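Local atomic coordinates of OsmC-like protein (Jannaschia sp., PDB entry 3CJE), a protein that probably reduces organic hydroperoxides through reactive cysteine thiols, as characterised OsmC/Ohr proteins do. Residues A[71-74]-A[75-79]. Numbering follows the deposited sequence.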
ATOM      1  N   THR A  71      -0.188  -5.260   6.079  1.00 15.98           N
ATOM      2  CA  THR A  71      -0.011  -6.249   7.158  1.00 15.21           C
ATOM      3  C   THR A  71       0.838  -5.638   8.282  1.00 14.18           C
ATOM      4  O   THR A  71       0.507  -5.757   9.475  1.00 16.11           O
ATOM      5  CB  THR A  71       0.598  -7.543   6.611  1.00 16.38           C
ATOM      6  OG1 THR A  71      -0.198  -7.981   5.483  1.00 17.34           O
ATOM      7  CG2 THR A  71       0.645  -8.632   7.676  1.00 19.08           C
ATOM      8  N   GLY A  72       1.935  -4.984   7.914  1.00 14.99           N
ATOM      9  CA  GLY A  72       2.824  -4.340   8.867  1.00 16.59           C
ATOM     10  C   GLY A  72       2.154  -3.218   9.640  1.00 17.12           C
ATOM     11  O   GLY A  72       2.404  -3.054  10.823  1.00 16.33           O
ATOM     12  N   CYS A  73       1.286  -2.473   8.968  1.00 16.63           N
ATOM     13  CA  CYS A  73       0.550  -1.348   9.605  1.00 17.24           C
ATOM     14  C   CYS A  73      -0.373  -1.900  10.707  1.00 16.18           C
ATOM     15  O   CYS A  73      -0.335  -1.461  11.861  1.00 17.39           O
ATOM     16  CB  CYS A  73      -0.209  -0.545   8.570  1.00 19.07           C
ATOM     17  SG  CYS A  73      -0.721   1.109   9.254  1.00 28.52           S
ATOM     18  N   VAL A  74      -1.137  -2.932  10.373  1.00 16.11           N
ATOM     19  CA  VAL A  74      -2.048  -3.571  11.321  1.00 15.88           C
ATOM     20  C   VAL A  74      -1.273  -4.105  12.514  1.00 14.72           C
ATOM     21  O   VAL A  74      -1.604  -3.865  13.674  1.00 16.41           O
ATOM     22  CB  VAL A  74      -2.846  -4.715  10.642  1.00 17.64           C
ATOM     23  CG1 VAL A  74      -3.587  -5.595  11.682  1.00 23.78           C
ATOM     24  CG2 VAL A  74      -3.857  -4.106   9.634  1.00 21.18           C
HETATM   25  N   MSE A  75      -0.193  -4.837  12.229  1.00 15.45           N
HETATM   26  CA  MSE A  75       0.645  -5.417  13.285  1.00 15.32           C
HETATM   27  C   MSE A  75       1.244  -4.360  14.193  1.00 15.87           C
HETATM   28  O   MSE A  75       1.266  -4.524  15.420  1.00 15.82           O
HETATM   29  CB  MSE A  75       1.742  -6.286  12.645  1.00 15.73           C
HETATM   30  CG  MSE A  75       1.212  -7.499  12.010  1.00 14.11           C
HETATM   31 SE   MSE A  75       2.634  -8.508  11.158  0.75 20.37          SE
HETATM   32  CE  MSE A  75       3.397  -9.240  12.788  1.00 18.70           C
ATOM     33  N   THR A  76       1.729  -3.271  13.600  1.00 14.75           N
ATOM     34  CA  THR A  76       2.305  -2.191  14.370  1.00 15.65           C
ATOM     35  C   THR A  76       1.296  -1.613  15.361  1.00 14.64           C
ATOM     36  O   THR A  76       1.624  -1.391  16.530  1.00 17.23           O
ATOM     37  CB  THR A  76       2.916  -1.119  13.438  1.00 19.41           C
ATOM     38  OG1 THR A  76       4.006  -1.725  12.716  1.00 22.24           O
ATOM     39  CG2 THR A  76       3.447   0.067  14.249  1.00 24.11           C
ATOM     40  N   GLN A  77       0.052  -1.389  14.926  1.00 15.62           N
ATOM     41  CA  GLN A  77      -0.954  -0.821  15.831  1.00 15.05           C
ATOM     42  C   GLN A  77      -1.302  -1.800  16.958  1.00 13.79           C
ATOM     43  O   GLN A  77      -1.478  -1.400  18.107  1.00 15.55           O
ATOM     44  CB  GLN A  77      -2.232  -0.444  15.076  1.00 18.18           C
ATOM     45  CG  GLN A  77      -2.063   0.359  13.802  1.00 24.37           C
ATOM     46  CD  GLN A  77      -1.323   1.590  14.029  1.00 28.49           C
ATOM     47  OE1 GLN A  77      -1.561   2.277  15.038  1.00 27.76           O
ATOM     48  NE2 GLN A  77      -0.397   1.902  13.124  1.00 33.08           N
ATOM     49  N   ILE A  78      -1.445  -3.093  16.627  1.00 14.61           N
ATOM     50  CA  ILE A  78      -1.669  -4.105  17.655  1.00 15.34           C
ATOM     51  C   ILE A  78      -0.585  -4.061  18.725  1.00 15.25           C
ATOM     52  O   ILE A  78      -0.854  -4.028  19.941  1.00 16.01           O
ATOM     53  CB  ILE A  78      -1.783  -5.501  17.046  1.00 13.25           C
ATOM     54  CG1 ILE A  78      -3.054  -5.610  16.202  1.00 15.55           C
ATOM     55  CG2 ILE A  78      -1.780  -6.591  18.135  1.00 15.89           C
ATOM     56  CD1 ILE A  78      -3.116  -6.872  15.334  1.00 17.82           C
ATOM     57  N   ARG A  79       0.671  -4.030  18.278  1.00 15.24           N
ATOM     58  CA  ARG A  79       1.804  -4.017  19.183  1.00 15.83           C
ATOM     59  C   ARG A  79       1.906  -2.726  19.985  1.00 17.72           C
ATOM     60  O   ARG A  79       2.216  -2.784  21.173  1.00 18.47           O
ATOM     61  CB  ARG A  79       3.096  -4.320  18.427  1.00 16.80           C
ATOM     62  CG  ARG A  79       3.110  -5.696  17.777  1.00 17.79           C
ATOM     63  CD  ARG A  79       4.369  -5.937  16.958  1.00 18.08           C
ATOM     64  NE  ARG A  79       5.472  -6.321  17.831  1.00 17.38           N
ATOM     65  CZ  ARG A  79       6.685  -6.658  17.405  1.00 20.52           C
ATOM     66  NH1 ARG A  79       6.978  -6.642  16.154  1.00 18.29           N
ATOM     67  NH2 ARG A  79       7.572  -7.042  18.270  1.00 22.57           N
TER
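Thr76 bonds twice to Gly72 one turn back in the alpha-helix 62-81, the helix that packs on the antiparallel sheet of this OsmC-like fold. Its backbone N reaches Gly72 O at 2.9 Å, and its hydroxyl OG1 reaches Gly72 O at 2.8 Å. The two donors come from opposite faces of the carbonyl plane, OG1 tilted 34° from it. The hydroxyl of this buried residue thus donates within its own helix. On the face of the helix that packs against the sheet, selenomethionine Met75 runs back alongside Thr71. Its CB lies 3.4 Å from Thr71 O, and CG approaches the same oxygen at 3.2 Å. With CG anti to the carbonyl carbon (chi1 -68°), the chain is brought back along the helix. SE rests 4.0 Å from Thr71 CG2, and the bend at chi3 then turns CE off this line. Both side chains pack on Leu31 and Val94 of the sheet, while Thr71 OG1 bonds to Ile67 O. Val74 and Ile78 lie side by side, CG1 of Val74 3.9 Å from CD1 of Ile78. On the helix side where Cys73 packs on Pro62 of the second subunit, Gln77 folds back at chi2 (-56°), leaving its amide NE2 4.0 Å from Cys73 SG.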